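Local coordinates for protein BONZAI 1 (PDB 6KXT) that binds phospholipids in a calcium-dependent way and restrains cell death and defence responses in Arabidopsis, represented here by its second C2 domain, at residues K31-L36 / T53-D59; K77-I83 / K99-S105. The contacts are given in a common frame with arbitrary orientation. Where two conformers were deposited one is given. Numbering follows the deposited sequence.

Interaction 1. Residues K31-L36 / T53-D59. With SO4 (sulfate ion), chain D.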
loop_
_atom_site.group_PDB
_atom_site.type_symbol
_atom_site.label_atom_id
_atom_site.label_comp_id
_atom_site.label_asym_id
_atom_site.label_seq_id
_atom_site.Cartn_x
_atom_site.Cartn_y
_atom_site.Cartn_z
ATOM N N LYS A 31 7.976 15.528 12.132
ATOM C CA LYS A 31 8.063 14.803 10.856
ATOM C C LYS A 31 7.320 13.480 11.016
ATOM O O LYS A 31 7.381 12.845 12.099
ATOM C CB LYS A 31 9.554 14.629 10.588
ATOM C CG LYS A 31 9.980 14.301 9.192
ATOM C CD LYS A 31 11.512 14.292 9.020
ATOM C CE LYS A 31 12.203 15.631 9.116
ATOM N NZ LYS A 31 13.592 15.521 8.589
ATOM N N SER A 32 6.734 12.989 9.946
ATOM C CA SER A 32 6.140 11.635 9.929
ATOM C C SER A 32 7.169 10.542 10.183
ATOM O O SER A 32 8.295 10.619 9.732
ATOM C CB SER A 32 5.452 11.416 8.613
ATOM O OG SER A 32 4.327 12.295 8.444
ATOM N N ASP A 33 6.686 9.518 10.878
ATOM C CA ASP A 33 7.349 8.205 11.011
ATOM C C ASP A 33 6.499 7.185 10.270
ATOM O O ASP A 33 5.674 6.505 10.866
ATOM C CB ASP A 33 7.477 7.805 12.474
ATOM C CG ASP A 33 8.182 8.871 13.291
ATOM O OD1 ASP A 33 9.318 9.214 12.937
ATOM O OD2 ASP A 33 7.582 9.323 14.326
ATOM N N PRO A 34 6.631 7.109 8.926
ATOM C CA PRO A 34 5.651 6.390 8.150
ATOM C C PRO A 34 5.852 4.871 8.076
ATOM O O PRO A 34 6.944 4.362 8.142
ATOM C CB PRO A 34 5.849 6.965 6.743
ATOM C CG PRO A 34 7.303 7.311 6.699
ATOM C CD PRO A 34 7.605 7.802 8.102
ATOM N N PHE A 35 4.717 4.227 7.942
ATOM C CA PHE A 35 4.581 2.810 7.598
ATOM C C PHE A 35 3.358 2.663 6.703
ATOM O O PHE A 35 2.493 3.576 6.594
ATOM C CB PHE A 35 4.464 1.965 8.884
ATOM C CG PHE A 35 3.226 2.116 9.720
ATOM C CD1 PHE A 35 3.046 3.223 10.528
ATOM C CD2 PHE A 35 2.205 1.176 9.680
ATOM C CE1 PHE A 35 1.907 3.380 11.295
ATOM C CE2 PHE A 35 1.076 1.304 10.491
ATOM C CZ PHE A 35 0.925 2.415 11.281
ATOM N N LEU A 36 3.355 1.518 5.995
ATOM C CA LEU A 36 2.215 1.175 5.110
ATOM C C LEU A 36 1.458 -0.022 5.676
ATOM O O LEU A 36 2.080 -0.947 6.248
ATOM C CB LEU A 36 2.634 0.793 3.683
ATOM C CG LEU A 36 3.460 1.796 2.913
ATOM C CD1 LEU A 36 3.779 1.242 1.524
ATOM C CD2 LEU A 36 2.733 3.104 2.817
ATOM N N THR A 53 4.320 -2.709 6.774
ATOM C CA THR A 53 5.775 -2.480 6.783
ATOM C C THR A 53 6.232 -2.140 8.204
ATOM O O THR A 53 5.399 -1.746 9.063
ATOM C CB THR A 53 6.198 -1.381 5.805
ATOM O OG1 THR A 53 5.752 -0.094 6.283
ATOM C CG2 THR A 53 5.654 -1.617 4.413
ATOM N N GLU A 54 7.550 -2.218 8.387
ATOM C CA GLU A 54 8.239 -1.553 9.511
ATOM C C GLU A 54 8.014 -0.039 9.424
ATOM O O GLU A 54 7.701 0.514 8.349
ATOM C CB GLU A 54 9.715 -1.893 9.487
ATOM C CG GLU A 54 10.491 -1.231 8.363
ATOM C CD GLU A 54 10.392 -1.897 6.988
ATOM O OE1 GLU A 54 9.759 -2.961 6.872
ATOM O OE2 GLU A 54 10.965 -1.326 6.028
ATOM N N VAL A 55 8.173 0.607 10.563
ATOM C CA VAL A 55 8.175 2.080 10.696
ATOM C C VAL A 55 9.531 2.617 10.300
ATOM O O VAL A 55 10.551 2.057 10.716
ATOM C CB VAL A 55 7.811 2.481 12.131
ATOM C CG1 VAL A 55 7.855 3.976 12.303
ATOM C CG2 VAL A 55 6.426 1.957 12.472
ATOM N N ARG A 56 9.554 3.660 9.479
ATOM C CA ARG A 56 10.807 4.379 9.188
ATOM C C ARG A 56 10.719 5.736 9.860
ATOM O O ARG A 56 9.994 6.609 9.372
ATOM C CB ARG A 56 11.109 4.499 7.694
ATOM C CG ARG A 56 11.372 3.157 7.046
ATOM C CD ARG A 56 11.555 3.263 5.548
ATOM N NE ARG A 56 12.619 4.188 5.194
ATOM C CZ ARG A 56 13.947 3.914 5.159
ATOM N NH1 ARG A 56 14.398 2.687 5.333
ATOM N NH2 ARG A 56 14.768 4.924 4.899
ATOM N N LYS A 57 11.567 5.967 10.845
ATOM C CA LYS A 57 11.487 7.232 11.611
ATOM C C LYS A 57 11.919 8.440 10.767
ATOM O O LYS A 57 12.951 8.365 10.105
ATOM C CB LYS A 57 12.369 7.088 12.869
ATOM C CG LYS A 57 11.905 6.106 13.934
ATOM C CD LYS A 57 10.849 6.698 14.816
ATOM C CE LYS A 57 11.350 7.882 15.636
ATOM N NZ LYS A 57 10.241 8.741 16.126
ATOM N N ASN A 58 11.133 9.512 10.836
ATOM C CA ASN A 58 11.522 10.859 10.362
ATOM C C ASN A 58 11.843 10.843 8.868
ATOM O O ASN A 58 12.828 11.475 8.400
ATOM C CB ASN A 58 12.692 11.380 11.206
ATOM C CG ASN A 58 12.197 11.750 12.575
ATOM O OD1 ASN A 58 11.272 12.538 12.680
ATOM N ND2 ASN A 58 12.811 11.141 13.579
ATOM N N ASP A 59 11.105 10.056 8.097
ATOM C CA ASP A 59 11.451 9.896 6.665
ATOM C C ASP A 59 10.296 10.364 5.779
ATOM O O ASP A 59 9.209 9.759 5.830
ATOM C CB ASP A 59 11.816 8.444 6.377
ATOM C CG ASP A 59 12.440 8.160 5.039
ATOM O OD1 ASP A 59 12.581 9.116 4.272
ATOM O OD2 ASP A 59 12.825 6.964 4.854
HETATM S S SO4 D . 18.113 3.793 4.239
HETATM O O1 SO4 D . 17.074 2.885 3.937
HETATM O O2 SO4 D . 17.641 5.134 4.379
HETATM O O3 SO4 D . 19.006 3.714 3.097
HETATM O O4 SO4 D . 18.803 3.413 5.464
HETATM O O HOH W 1 10.451 15.623 13.735
HETATM O O HOH W 2 9.029 11.913 14.292
#
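Hydrogen bonds, most of them between backbone atoms, hold the 53-59 loop against the start of strand 34-40. At the sheet end, Thr53 N donates to Leu36 O (2.9 Å), while the return bond goes from Leu36 N to a side chain, Thr53 OG1 (2.9 Å). That hydroxyl in turn donates to Glu54 O (2.9 Å). Further along, Arg56 N reaches Pro34 O almost in line at 3.0 Å, and Asp59 N makes a weak bond to Ser32 O (3.3 Å) as the chain reverses in a type II turn from Arg56 to Asp59.

The charged centre is Asp33. Its OD1 accepts from Asn58 N at 2.8 Å, and its OD2 forms a long salt bridge with Lys57 NZ (3.3 Å), whose hydrogen bonds are weak. Ser32, Asp33 and Pro34 make up the SDP motif that opens this strand in many C2 domains, where the aspartate commonly belongs to the calcium-binding loops. In these coordinates Asp33 N is hydrogen-bonded to the carboxylate of Asp87, on the neighbouring strand.

The apolar contact is between Phe35 and Val55, CB to CG2 at 4.1 Å; Val55 CG1 also lies 3.9 Å from Asp33 CB. The Phe35 ring turns away to meet His94 edge-to-face, while Trp64 touches Leu36, Thr53, Glu54 and Arg56.

At the outer end, water 1 accepts from Lys31 N at 3.0 Å and donates weakly to Asn58 OD1 at 3.4 Å. On the loop itself, Arg56 NE and NH2 both grip Asp59 OD2 at 2.8 Å. The guanidinium also holds a sulfate, probably from the crystallisation liquor, with NH2 2.9 Å from sulfate O2.

Interaction 2. Residues K77-I83 / K99-S105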
loop_
_atom_site.group_PDB
_atom_site.type_symbol
_atom_site.label_atom_id
_atom_site.label_comp_id
_atom_site.label_asym_id
_atom_site.label_seq_id
_atom_site.Cartn_x
_atom_site.Cartn_y
_atom_site.Cartn_z
ATOM N N LYS A 77 -5.590 -11.457 -7.931
ATOM C CA LYS A 77 -4.643 -10.460 -8.487
ATOM C C LYS A 77 -5.398 -9.223 -8.984
ATOM O O LYS A 77 -4.886 -8.105 -8.871
ATOM C CB LYS A 77 -3.834 -11.119 -9.595
ATOM C CG LYS A 77 -2.739 -10.207 -10.120
ATOM C CD LYS A 77 -1.786 -10.887 -11.074
ATOM C CE LYS A 77 -0.893 -9.841 -11.694
ATOM N NZ LYS A 77 0.173 -10.414 -12.540
ATOM N N ASP A 78 -6.644 -9.339 -9.385
ATOM C CA ASP A 78 -7.423 -8.199 -9.920
ATOM C C ASP A 78 -8.293 -7.514 -8.856
ATOM O O ASP A 78 -8.925 -6.537 -9.197
ATOM C CB ASP A 78 -8.338 -8.692 -11.033
ATOM C CG ASP A 78 -7.602 -9.018 -12.329
ATOM O OD1 ASP A 78 -6.538 -8.429 -12.613
ATOM O OD2 ASP A 78 -8.099 -9.876 -13.066
ATOM N N SER A 79 -8.300 -8.005 -7.623
ATOM C CA SER A 79 -9.160 -7.448 -6.549
ATOM C C SER A 79 -8.497 -6.179 -6.010
ATOM O O SER A 79 -7.392 -6.263 -5.478
ATOM C CB SER A 79 -9.361 -8.415 -5.412
ATOM O OG SER A 79 -10.027 -9.611 -5.874
ATOM N N PRO A 80 -9.215 -5.047 -5.961
ATOM C CA PRO A 80 -8.644 -3.885 -5.293
ATOM C C PRO A 80 -8.363 -4.209 -3.828
ATOM O O PRO A 80 -9.144 -4.891 -3.167
ATOM C CB PRO A 80 -9.739 -2.823 -5.401
ATOM C CG PRO A 80 -10.547 -3.250 -6.625
ATOM C CD PRO A 80 -10.475 -4.753 -6.647
ATOM N N VAL A 81 -7.238 -3.701 -3.333
ATOM C CA VAL A 81 -6.930 -3.654 -1.891
ATOM C C VAL A 81 -6.710 -2.180 -1.525
ATOM O O VAL A 81 -6.601 -1.328 -2.396
ATOM C CB VAL A 81 -5.721 -4.500 -1.478
ATOM C CG1 VAL A 81 -5.954 -5.965 -1.834
ATOM C CG2 VAL A 81 -4.427 -4.008 -2.110
ATOM N N ILE A 82 -6.754 -1.888 -0.247
ATOM C CA ILE A 82 -6.429 -0.550 0.283
ATOM C C ILE A 82 -4.992 -0.552 0.721
ATOM O O ILE A 82 -4.531 -1.490 1.408
ATOM C CB ILE A 82 -7.326 -0.146 1.460
ATOM C CG1 ILE A 82 -8.799 -0.242 1.095
ATOM C CG2 ILE A 82 -6.929 1.235 1.883
ATOM C CD1 ILE A 82 -9.121 0.593 -0.019
ATOM N N ILE A 83 -4.274 0.528 0.383
ATOM C CA ILE A 83 -2.871 0.731 0.842
ATOM C C ILE A 83 -2.859 2.078 1.506
ATOM O O ILE A 83 -3.167 3.062 0.852
ATOM C CB ILE A 83 -1.842 0.625 -0.291
ATOM C CG1 ILE A 83 -2.009 -0.704 -1.028
ATOM C CG2 ILE A 83 -0.439 0.764 0.272
ATOM C CD1 ILE A 83 -1.498 -0.690 -2.453
ATOM N N LYS A 99 -4.072 7.520 1.321
ATOM C CA LYS A 99 -4.719 6.268 0.910
ATOM C C LYS A 99 -4.594 6.115 -0.600
ATOM O O LYS A 99 -4.729 7.077 -1.389
ATOM C CB LYS A 99 -6.214 6.409 1.250
ATOM C CG LYS A 99 -7.069 5.231 0.913
ATOM C CD LYS A 99 -8.490 5.465 1.385
ATOM C CE LYS A 99 -9.238 4.160 1.241
ATOM N NZ LYS A 99 -10.659 4.355 1.534
ATOM N N VAL A 100 -4.424 4.864 -0.997
ATOM C CA VAL A 100 -4.532 4.370 -2.395
ATOM C C VAL A 100 -5.445 3.133 -2.417
ATOM O O VAL A 100 -5.463 2.394 -1.428
ATOM C CB VAL A 100 -3.090 4.077 -2.867
ATOM C CG1 VAL A 100 -3.007 3.092 -4.011
ATOM C CG2 VAL A 100 -2.355 5.404 -3.143
ATOM N N GLN A 101 -6.188 2.977 -3.477
ATOM C CA GLN A 101 -6.994 1.771 -3.733
ATOM C C GLN A 101 -6.567 1.197 -5.077
ATOM O O GLN A 101 -6.829 1.815 -6.112
ATOM C CB GLN A 101 -8.479 2.074 -3.616
ATOM C CG GLN A 101 -9.311 0.838 -3.962
ATOM C CD GLN A 101 -10.800 1.038 -3.823
ATOM O OE1 GLN A 101 -11.261 1.787 -2.974
ATOM N NE2 GLN A 101 -11.548 0.339 -4.653
ATOM N N LYS A 102 -5.883 0.060 -5.048
ATOM C CA LYS A 102 -5.255 -0.547 -6.241
ATOM C C LYS A 102 -5.271 -2.057 -6.059
ATOM O O LYS A 102 -5.058 -2.530 -4.957
ATOM C CB LYS A 102 -3.789 -0.117 -6.364
ATOM C CG LYS A 102 -3.551 1.323 -6.781
ATOM C CD LYS A 102 -3.554 1.470 -8.285
ATOM C CE LYS A 102 -3.861 2.867 -8.758
ATOM N NZ LYS A 102 -5.285 3.214 -8.567
ATOM N N SER A 103 -5.379 -2.813 -7.138
ATOM C CA SER A 103 -5.176 -4.268 -7.114
ATOM C C SER A 103 -3.709 -4.600 -7.299
ATOM O O SER A 103 -2.907 -3.732 -7.673
ATOM C CB SER A 103 -5.928 -4.953 -8.217
ATOM O OG SER A 103 -5.442 -4.525 -9.490
ATOM N N LEU A 104 -3.319 -5.834 -7.076
ATOM C CA LEU A 104 -1.936 -6.259 -7.377
ATOM C C LEU A 104 -1.675 -6.036 -8.865
ATOM O O LEU A 104 -0.527 -5.656 -9.220
ATOM C CB LEU A 104 -1.719 -7.717 -6.964
ATOM C CG LEU A 104 -1.666 -8.066 -5.478
ATOM C CD1 LEU A 104 -1.216 -9.512 -5.260
ATOM C CD2 LEU A 104 -0.796 -7.109 -4.708
ATOM N N SER A 105 -2.642 -6.351 -9.739
ATOM C CA SER A 105 -2.475 -6.152 -11.199
ATOM C C SER A 105 -2.114 -4.682 -11.446
ATOM O O SER A 105 -1.231 -4.352 -12.283
ATOM C CB SER A 105 -3.746 -6.598 -11.909
ATOM O OG SER A 105 -3.574 -6.396 -13.286
HETATM O O HOH W 3 -7.328 -4.911 -11.258
HETATM O O HOH W 4 -5.069 -7.624 -5.625
#
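This is the open end of the antiparallel hairpin formed by strands 81-87 and 95-102, in the four-stranded sheet of the C2 sandwich, where the second strand runs on into helix 104-113. Ile83 is bonded to Val100 in both directions, N to O and O to N at 2.9 Å each. Its CD1 lies 4.4 Å from Val100 CG1, on the face where Leu107 of the helix also packs. Ile82, on the other face, sits in a non-hydrogen-bonded pair with Gln101. Its CG2 rests 3.8 Å from Lys99 CE and its CD1 3.8 Å from Gln101 OE1, with Ile41 and Pro47 alongside.

Lys77 meets the helix start instead. Its extended side chain runs past Leu104 and Ser105 (CG to Leu104 CB 4.1 Å) to salt bridges with Glu108 and Glu142. Ser103 is the N-cap residue. The first turn takes an acceptor from across the contact: Ser105 N donates to Lys77 O at 3.0 Å.

In the fold
Both contacts reach the same four-stranded sheet, through its neighbouring strands 34-40 and 81-87. Their centres are 21 Å apart, yet their nearest atoms approach to about 4 Å without touching. Strand 81-87 connects them: its first part lies in interaction 2 and, at its far end, Ser86 and Asp87 bond to Phe35 and Asp33 of interaction 1. By analogy with other C2 domains, interaction 1 probably lies by the loops that hold calcium in many of them, although no metal ligand can be assigned from these atoms, while interaction 2 lies at the opposite end of that strand, beside the helix. Sulfate is found near basic side chains in each: Arg56 bonds one directly, and Lys77's side chain is about 4 Å from a sulfate.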